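Lipid-transfer protein (PDB 6OK1) is a thiolase-fold protein of the lipid-transfer type, built from an N-terminal and a C-terminal thiolase-like half. Local coordinates at residues T16-N21 against L340-I345; A174-K179 against G323-G328. All coordinates share one frame; numbering follows the deposited sequence.

Both contacts tie the N-terminal thiolase-type half of the chain to the C-terminal one, and they lie about 19 Å apart, centre to centre. In contact 1 the loop after strand 8-15 meets residues 340-345, at helix 338-341 and the loop that follows; in contact 2 helix 167-182 meets the loop following helix 316-321. Both segments of contact 2 fall between the two segments of contact 1 in the sequence. The two also touch directly: Leu340 CD2 comes within 3.7 Å of Ala174 CA, and Leu340 CB within 3.4 Å of Asp177 OD2. Helix 167-182 thus packs against residues 323-328 and Leu340, one N-terminal element facing two C-terminal ones.

Contact 1: T16-N21 against L340-I345; sequences TEFSKN and LGEAYI
With CG anti to its carbonyl carbon (chi1 -53°), Phe18 swings its ring onto residues 342-345, while the extended chain of Glu342, CG anti to its backbone N, runs its carboxylate up beside the ring. This is an interdomain contact of the thiolase fold: the loop leaving strand 8-15 in the N-terminal half meets residues 340-345, at helix 338-341 and the loop that follows, in the C-terminal half. Three residues meet the aromatic group, all from the same side of its plane. Over one face stands Ile345, whose CG1 makes a CH-pi contact 4.1 Å from the centroid of the Phe18 ring and 19° off its normal, displaced toward the rim. Its terminal methyl sits beyond the rim, Ile345 CD1 lying 3.9 Å from Phe18 CD1. Ala343 adds its single methyl obliquely near the root of the ring, touching CB and CG as well as CD2. The carboxylate of Glu342 is tilted 55° from the ring plane and approaches without stacking; Glu342 OE1 is 3.8 Å from Phe18 CE2. Bonds from outside fix this buried acid: Asn184 ND2 reaches OE2 and Asn349 ND2 reaches OE1, so both oxygens are bonded, and OE1 is also its atom closest to the ring. Gln222 of strand 219-228 touches both Phe18 and Ile345. The nearest approach in the contact is the 3.5 Å between Phe18 CD2 and Ala343 CB.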
ATOM      1  N   THR A  16      -5.316  15.356  15.855  1.00 25.56           N
ATOM      2  CA  THR A  16      -4.509  16.496  16.241  1.00 27.43           C
ATOM      3  C   THR A  16      -5.281  17.743  15.869  1.00 28.33           C
ATOM      4  O   THR A  16      -6.324  17.675  15.210  1.00 26.95           O
ATOM      5  CB  THR A  16      -3.147  16.500  15.530  1.00 25.90           C
ATOM      6  OG1 THR A  16      -3.324  16.746  14.127  1.00 24.45           O
ATOM      7  CG2 THR A  16      -2.445  15.176  15.728  1.00 26.18           C
ATOM      8  N   GLU A  17      -4.747  18.896  16.253  1.00 24.33           N
ATOM      9  CA  GLU A  17      -5.195  20.120  15.623  1.00 30.33           C
ATOM     10  C   GLU A  17      -4.839  20.062  14.145  1.00 27.49           C
ATOM     11  O   GLU A  17      -3.835  19.453  13.754  1.00 26.20           O
ATOM     12  CB  GLU A  17      -4.563  21.349  16.301  1.00 26.18           C
ATOM     13  CG  GLU A  17      -3.209  21.773  15.754  1.00 26.05           C
ATOM     14  CD  GLU A  17      -2.072  20.817  16.113  1.00 28.70           C
ATOM     15  OE1 GLU A  17      -2.275  19.946  16.989  1.00 26.95           O
ATOM     16  OE2 GLU A  17      -0.971  20.960  15.518  1.00 26.86           O
ATOM     17  N   PHE A  18      -5.719  20.613  13.317  1.00 24.79           N
ATOM     18  CA  PHE A  18      -5.467  20.796  11.900  1.00 25.63           C
ATOM     19  C   PHE A  18      -4.917  22.200  11.695  1.00 26.12           C
ATOM     20  O   PHE A  18      -5.544  23.178  12.121  1.00 29.30           O
ATOM     21  CB  PHE A  18      -6.758  20.595  11.096  1.00 26.76           C
ATOM     22  CG  PHE A  18      -7.448  19.290  11.378  1.00 23.82           C
ATOM     23  CD1 PHE A  18      -6.701  18.153  11.621  1.00 23.36           C
ATOM     24  CD2 PHE A  18      -8.836  19.194  11.402  1.00 25.97           C
ATOM     25  CE1 PHE A  18      -7.325  16.929  11.872  1.00 26.90           C
ATOM     26  CE2 PHE A  18      -9.466  17.965  11.624  1.00 26.23           C
ATOM     27  CZ  PHE A  18      -8.699  16.837  11.867  1.00 25.28           C
ATOM     28  N   SER A  19      -3.759  22.310  11.053  1.00 23.63           N
ATOM     29  CA  SER A  19      -3.111  23.617  10.968  1.00 23.90           C
ATOM     30  C   SER A  19      -2.400  23.754   9.631  1.00 26.31           C
ATOM     31  O   SER A  19      -2.568  22.933   8.720  1.00 25.13           O
ATOM     32  CB  SER A  19      -2.131  23.800  12.135  1.00 31.31           C
ATOM     33  OG  SER A  19      -0.946  23.066  11.899  1.00 27.63           O
ATOM     34  N   LYS A  20      -1.626  24.830   9.501  1.00 23.97           N
ATOM     35  CA  LYS A  20      -0.736  25.030   8.374  1.00 24.44           C
ATOM     36  C   LYS A  20       0.725  24.869   8.771  1.00 21.70           C
ATOM     37  O   LYS A  20       1.611  25.099   7.941  1.00 26.11           O
ATOM     38  CB  LYS A  20      -0.952  26.422   7.764  1.00 26.70           C
ATOM     39  CG  LYS A  20      -2.409  26.727   7.468  1.00 32.92           C
ATOM     40  CD  LYS A  20      -2.979  25.756   6.441  1.00 34.24           C
ATOM     41  CE  LYS A  20      -4.440  26.098   6.120  1.00 35.05           C
ATOM     42  NZ  LYS A  20      -5.105  25.089   5.249  1.00 36.43           N
ATOM     43  N   ASN A  21       0.986  24.495  10.013  1.00 23.94           N
ATOM     44  CA  ASN A  21       2.333  24.180  10.464  1.00 24.54           C
ATOM     45  C   ASN A  21       2.275  23.454  11.794  1.00 25.15           C
ATOM     46  O   ASN A  21       2.108  24.068  12.855  1.00 28.47           O
ATOM     47  CB  ASN A  21       3.188  25.445  10.593  1.00 29.02           C
ATOM     48  CG  ASN A  21       4.561  25.153  11.232  1.00 30.92           C
ATOM     49  OD1 ASN A  21       5.136  24.091  11.020  1.00 45.00           O
ATOM     50  ND2 ASN A  21       5.062  26.090  12.028  1.00 47.22           N
ATOM     51  N   LEU A 340     -12.933  21.333   2.194  1.00 22.60           N
ATOM     52  CA  LEU A 340     -12.759  22.709   1.729  1.00 26.60           C
ATOM     53  C   LEU A 340     -12.730  23.696   2.893  1.00 28.18           C
ATOM     54  O   LEU A 340     -11.955  24.664   2.874  1.00 25.92           O
ATOM     55  CB  LEU A 340     -13.896  23.074   0.772  1.00 26.09           C
ATOM     56  CG  LEU A 340     -13.708  24.350  -0.024  1.00 32.71           C
ATOM     57  CD1 LEU A 340     -12.992  24.062  -1.314  1.00 52.50           C
ATOM     58  CD2 LEU A 340     -15.039  25.020  -0.288  1.00 39.13           C
ATOM     59  N   GLY A 341     -13.552  23.460   3.911  1.00 25.84           N
ATOM     60  CA  GLY A 341     -13.746  24.389   5.016  1.00 30.26           C
ATOM     61  C   GLY A 341     -13.095  24.010   6.335  1.00 24.45           C
ATOM     62  O   GLY A 341     -12.697  24.889   7.101  1.00 27.27           O
ATOM     63  N   GLU A 342     -13.007  22.714   6.645  1.00 23.96           N
ATOM     64  CA  GLU A 342     -12.389  22.294   7.910  1.00 27.38           C
ATOM     65  C   GLU A 342     -10.901  22.042   7.695  1.00 25.45           C
ATOM     66  O   GLU A 342     -10.056  22.755   8.242  1.00 25.62           O
ATOM     67  CB  GLU A 342     -13.077  21.052   8.486  1.00 23.85           C
ATOM     68  CG  GLU A 342     -12.396  20.590   9.780  1.00 26.38           C
ATOM     69  CD  GLU A 342     -13.052  19.393  10.421  1.00 30.86           C
ATOM     70  OE1 GLU A 342     -12.805  18.285   9.936  1.00 25.83           O
ATOM     71  OE2 GLU A 342     -13.785  19.547  11.414  1.00 26.85           O
ATOM     72  N   ALA A 343     -10.566  21.034   6.893  1.00 26.08           N
ATOM     73  CA  ALA A 343      -9.189  20.604   6.734  1.00 25.59           C
ATOM     74  C   ALA A 343      -9.149  19.505   5.689  1.00 21.70           C
ATOM     75  O   ALA A 343     -10.102  18.726   5.568  1.00 22.03           O
ATOM     76  CB  ALA A 343      -8.599  20.067   8.044  1.00 23.53           C
ATOM     77  N   TYR A 344      -8.033  19.434   4.972  1.00 23.83           N
ATOM     78  CA  TYR A 344      -7.808  18.415   3.942  1.00 27.22           C
ATOM     79  C   TYR A 344      -6.967  17.293   4.551  1.00 20.00           C
ATOM     80  O   TYR A 344      -5.751  17.236   4.389  1.00 22.78           O
ATOM     81  CB  TYR A 344      -7.118  19.039   2.737  1.00 24.91           C
ATOM     82  CG  TYR A 344      -6.959  18.172   1.503  1.00 22.87           C
ATOM     83  CD1 TYR A 344      -7.883  17.182   1.169  1.00 21.89           C
ATOM     84  CD2 TYR A 344      -5.884  18.374   0.661  1.00 22.15           C
ATOM     85  CE1 TYR A 344      -7.715  16.414   0.002  1.00 21.43           C
ATOM     86  CE2 TYR A 344      -5.713  17.627  -0.496  1.00 24.88           C
ATOM     87  CZ  TYR A 344      -6.641  16.652  -0.816  1.00 25.73           C
ATOM     88  OH  TYR A 344      -6.470  15.930  -1.972  1.00 27.51           O
ATOM     89  N   ILE A 345      -7.636  16.380   5.269  1.00 19.89           N
ATOM     90  CA  ILE A 345      -6.960  15.189   5.767  1.00 21.38           C
ATOM     91  C   ILE A 345      -7.381  13.999   4.900  1.00 23.88           C
ATOM     92  O   ILE A 345      -7.648  12.892   5.395  1.00 21.36           O
ATOM     93  CB  ILE A 345      -7.257  14.951   7.257  1.00 21.86           C
ATOM     94  CG1 ILE A 345      -7.231  16.286   8.028  1.00 24.74           C
ATOM     95  CG2 ILE A 345      -6.237  13.981   7.817  1.00 25.84           C
ATOM     96  CD1 ILE A 345      -5.866  17.015   8.013  1.00 25.37           C
TER

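Contact 2: A174-K179 against G323-G328; sequences AVVDRK and GNLEIG
Lys179 and Glu326 supply the polar part of this contact, a salt bridge that is also a hydrogen bond, with Lys179 NZ 2.8 Å from Glu326 OE1. The lysine chain is fully extended, CG anti to the backbone N, and reaches out from its helix; the glutamate chain bends at chi2 (-79°), and the two side chains cross at about a right angle. The ammonium meets OE1 from above the carboxylate plane, 42° out of it. It engages only one of the two oxygens, since Glu326 OE2 stays 4.1 Å from Lys179 NZ. The lysine methylenes run close to the bonded oxygen, Lys179 CE being 3.5 Å from Glu326 OE1.

In fold terms, helix 167-182 of the N-terminal thiolase-type half here lies against the C-terminal half, at a type I beta turn from Gly323 to Glu326. Gly323 takes a positive phi (90°) in the Schellman motif that ends the preceding helix, and the turn is closed by Glu326 N to Gly323 O at 3.2 Å.

Van der Waals contact comes from Val176, a buried residue one helical turn before Lys179. Its CG2 lies 3.9 Å from Leu325 O and, equally, near Glu326 OE2, so this methyl packs against the turn's carbonyl oxygen and a carboxylate oxygen. The other methyl makes the apolar pair, more loosely: Val176 CG1 to Leu325 CD1 is 4.3 Å. The Leu325 side chain also touches Phe319 and Ile320 of helix 316-321.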
ATOM      1  N   ALA A 174     -19.301  25.519  -2.280  1.00 23.72           N
ATOM      2  CA  ALA A 174     -18.302  26.216  -1.480  1.00 24.69           C
ATOM      3  C   ALA A 174     -18.966  27.024  -0.374  1.00 24.79           C
ATOM      4  O   ALA A 174     -18.505  27.014   0.772  1.00 25.33           O
ATOM      5  CB  ALA A 174     -17.452  27.118  -2.376  1.00 26.20           C
ATOM      6  N   VAL A 175     -20.061  27.709  -0.700  1.00 25.80           N
ATOM      7  CA  VAL A 175     -20.729  28.561   0.285  1.00 26.54           C
ATOM      8  C   VAL A 175     -21.275  27.727   1.436  1.00 25.03           C
ATOM      9  O   VAL A 175     -21.106  28.078   2.615  1.00 27.36           O
ATOM     10  CB  VAL A 175     -21.840  29.387  -0.393  1.00 30.14           C
ATOM     11  CG1 VAL A 175     -22.639  30.162   0.641  1.00 28.42           C
ATOM     12  CG2 VAL A 175     -21.241  30.347  -1.431  1.00 29.77           C
ATOM     13  N   VAL A 176     -21.946  26.609   1.129  1.00 25.97           N
ATOM     14  CA  VAL A 176     -22.502  25.808   2.223  1.00 27.29           C
ATOM     15  C   VAL A 176     -21.385  25.158   3.036  1.00 24.73           C
ATOM     16  O   VAL A 176     -21.442  25.124   4.271  1.00 25.40           O
ATOM     17  CB  VAL A 176     -23.531  24.780   1.701  1.00 26.92           C
ATOM     18  CG1 VAL A 176     -22.858  23.612   1.009  1.00 30.20           C
ATOM     19  CG2 VAL A 176     -24.419  24.266   2.860  1.00 34.37           C
ATOM     20  N   ASP A 177     -20.334  24.654   2.374  1.00 26.84           N
ATOM     21  CA  ASP A 177     -19.169  24.203   3.123  1.00 23.09           C
ATOM     22  C   ASP A 177     -18.685  25.271   4.099  1.00 29.39           C
ATOM     23  O   ASP A 177     -18.412  24.990   5.273  1.00 27.48           O
ATOM     24  CB  ASP A 177     -18.001  23.878   2.175  1.00 23.05           C
ATOM     25  CG  ASP A 177     -18.010  22.462   1.629  1.00 27.95           C
ATOM     26  OD1 ASP A 177     -18.756  21.590   2.094  1.00 25.49           O
ATOM     27  OD2 ASP A 177     -17.211  22.230   0.683  1.00 26.07           O
ATOM     28  N   ARG A 178     -18.463  26.486   3.597  1.00 24.50           N
ATOM     29  CA  ARG A 178     -17.899  27.527   4.447  1.00 25.89           C
ATOM     30  C   ARG A 178     -18.906  27.997   5.492  1.00 28.76           C
ATOM     31  O   ARG A 178     -18.518  28.436   6.574  1.00 26.93           O
ATOM     32  CB  ARG A 178     -17.410  28.690   3.579  1.00 24.71           C
ATOM     33  CG  ARG A 178     -16.136  28.322   2.752  1.00 27.22           C
ATOM     34  CD  ARG A 178     -14.884  28.210   3.616  1.00 27.23           C
ATOM     35  NE  ARG A 178     -14.512  29.528   4.128  1.00 26.91           N
ATOM     36  CZ  ARG A 178     -13.638  30.356   3.560  1.00 28.01           C
ATOM     37  NH1 ARG A 178     -12.970  30.007   2.464  1.00 29.13           N
ATOM     38  NH2 ARG A 178     -13.420  31.550   4.113  1.00 27.66           N
ATOM     39  N   LYS A 179     -20.197  27.889   5.201  1.00 25.28           N
ATOM     40  CA  LYS A 179     -21.197  28.218   6.217  1.00 26.13           C
ATOM     41  C   LYS A 179     -21.059  27.287   7.418  1.00 29.34           C
ATOM     42  O   LYS A 179     -21.068  27.720   8.583  1.00 29.97           O
ATOM     43  CB  LYS A 179     -22.594  28.116   5.613  1.00 27.26           C
ATOM     44  CG  LYS A 179     -23.746  28.388   6.589  1.00 31.76           C
ATOM     45  CD  LYS A 179     -25.073  28.432   5.808  1.00 36.65           C
ATOM     46  CE  LYS A 179     -26.245  28.730   6.695  1.00 84.62           C
ATOM     47  NZ  LYS A 179     -27.493  28.796   5.895  1.00 65.48           N
ATOM     48  N   GLY A 323     -31.672  24.217  -1.578  1.00 32.59           N
ATOM     49  CA  GLY A 323     -31.311  24.282  -0.172  1.00 33.69           C
ATOM     50  C   GLY A 323     -31.194  22.956   0.541  1.00 35.76           C
ATOM     51  O   GLY A 323     -31.216  22.927   1.780  1.00 32.43           O
ATOM     52  N   ASN A 324     -31.071  21.853  -0.198  1.00 29.97           N
ATOM     53  CA  ASN A 324     -31.142  20.536   0.415  1.00 32.06           C
ATOM     54  C   ASN A 324     -29.870  20.176   1.160  1.00 33.46           C
ATOM     55  O   ASN A 324     -29.897  19.248   1.976  1.00 32.34           O
ATOM     56  CB  ASN A 324     -31.424  19.457  -0.633  1.00 27.10           C
ATOM     57  CG  ASN A 324     -32.861  19.430  -1.078  1.00 42.47           C
ATOM     58  OD1 ASN A 324     -33.731  18.971  -0.351  1.00 42.13           O
ATOM     59  ND2 ASN A 324     -33.110  19.899  -2.286  1.00 36.64           N
ATOM     60  N   LEU A 325     -28.764  20.863   0.898  1.00 32.98           N
ATOM     61  CA  LEU A 325     -27.538  20.574   1.634  1.00 28.16           C
ATOM     62  C   LEU A 325     -27.456  21.314   2.958  1.00 31.77           C
ATOM     63  O   LEU A 325     -26.512  21.083   3.722  1.00 30.35           O
ATOM     64  CB  LEU A 325     -26.307  20.929   0.798  1.00 27.78           C
ATOM     65  CG  LEU A 325     -26.182  20.227  -0.553  1.00 32.37           C
ATOM     66  CD1 LEU A 325     -24.840  20.519  -1.186  1.00 28.08           C
ATOM     67  CD2 LEU A 325     -26.409  18.727  -0.438  1.00 34.93           C
ATOM     68  N   GLU A 326     -28.399  22.208   3.231  1.00 30.90           N
ATOM     69  CA  GLU A 326     -28.396  23.001   4.447  1.00 32.13           C
ATOM     70  C   GLU A 326     -28.812  22.149   5.642  1.00 34.79           C
ATOM     71  O   GLU A 326     -29.456  21.107   5.497  1.00 34.85           O
ATOM     72  CB  GLU A 326     -29.358  24.186   4.315  1.00 39.34           C
ATOM     73  CG  GLU A 326     -29.073  25.114   3.145  1.00 34.28           C
ATOM     74  CD  GLU A 326     -27.937  26.089   3.407  1.00 33.86           C
ATOM     75  OE1 GLU A 326     -27.575  26.288   4.585  1.00 40.84           O
ATOM     76  OE2 GLU A 326     -27.425  26.669   2.429  1.00 36.77           O
ATOM     77  N   ILE A 327     -28.479  22.640   6.843  1.00 33.99           N
ATOM     78  CA  ILE A 327     -28.809  21.934   8.087  1.00 42.97           C
ATOM     79  C   ILE A 327     -30.301  21.640   8.173  1.00 60.05           C
ATOM     80  O   ILE A 327     -30.714  20.592   8.683  1.00 53.58           O
ATOM     81  CB  ILE A 327     -28.328  22.745   9.307  1.00 56.95           C
ATOM     82  CG1 ILE A 327     -26.800  22.711   9.393  1.00 45.66           C
ATOM     83  CG2 ILE A 327     -28.940  22.208  10.605  1.00 57.10           C
ATOM     84  CD1 ILE A 327     -26.221  23.687  10.408  1.00115.66           C
ATOM     85  N   GLY A 328     -31.131  22.564   7.714  1.00 42.70           N
ATOM     86  CA  GLY A 328     -32.558  22.311   7.734  1.00 53.66           C
ATOM     87  C   GLY A 328     -33.124  21.624   6.514  1.00 50.59           C
ATOM     88  O   GLY A 328     -34.338  21.430   6.439  1.00 46.77           O
TER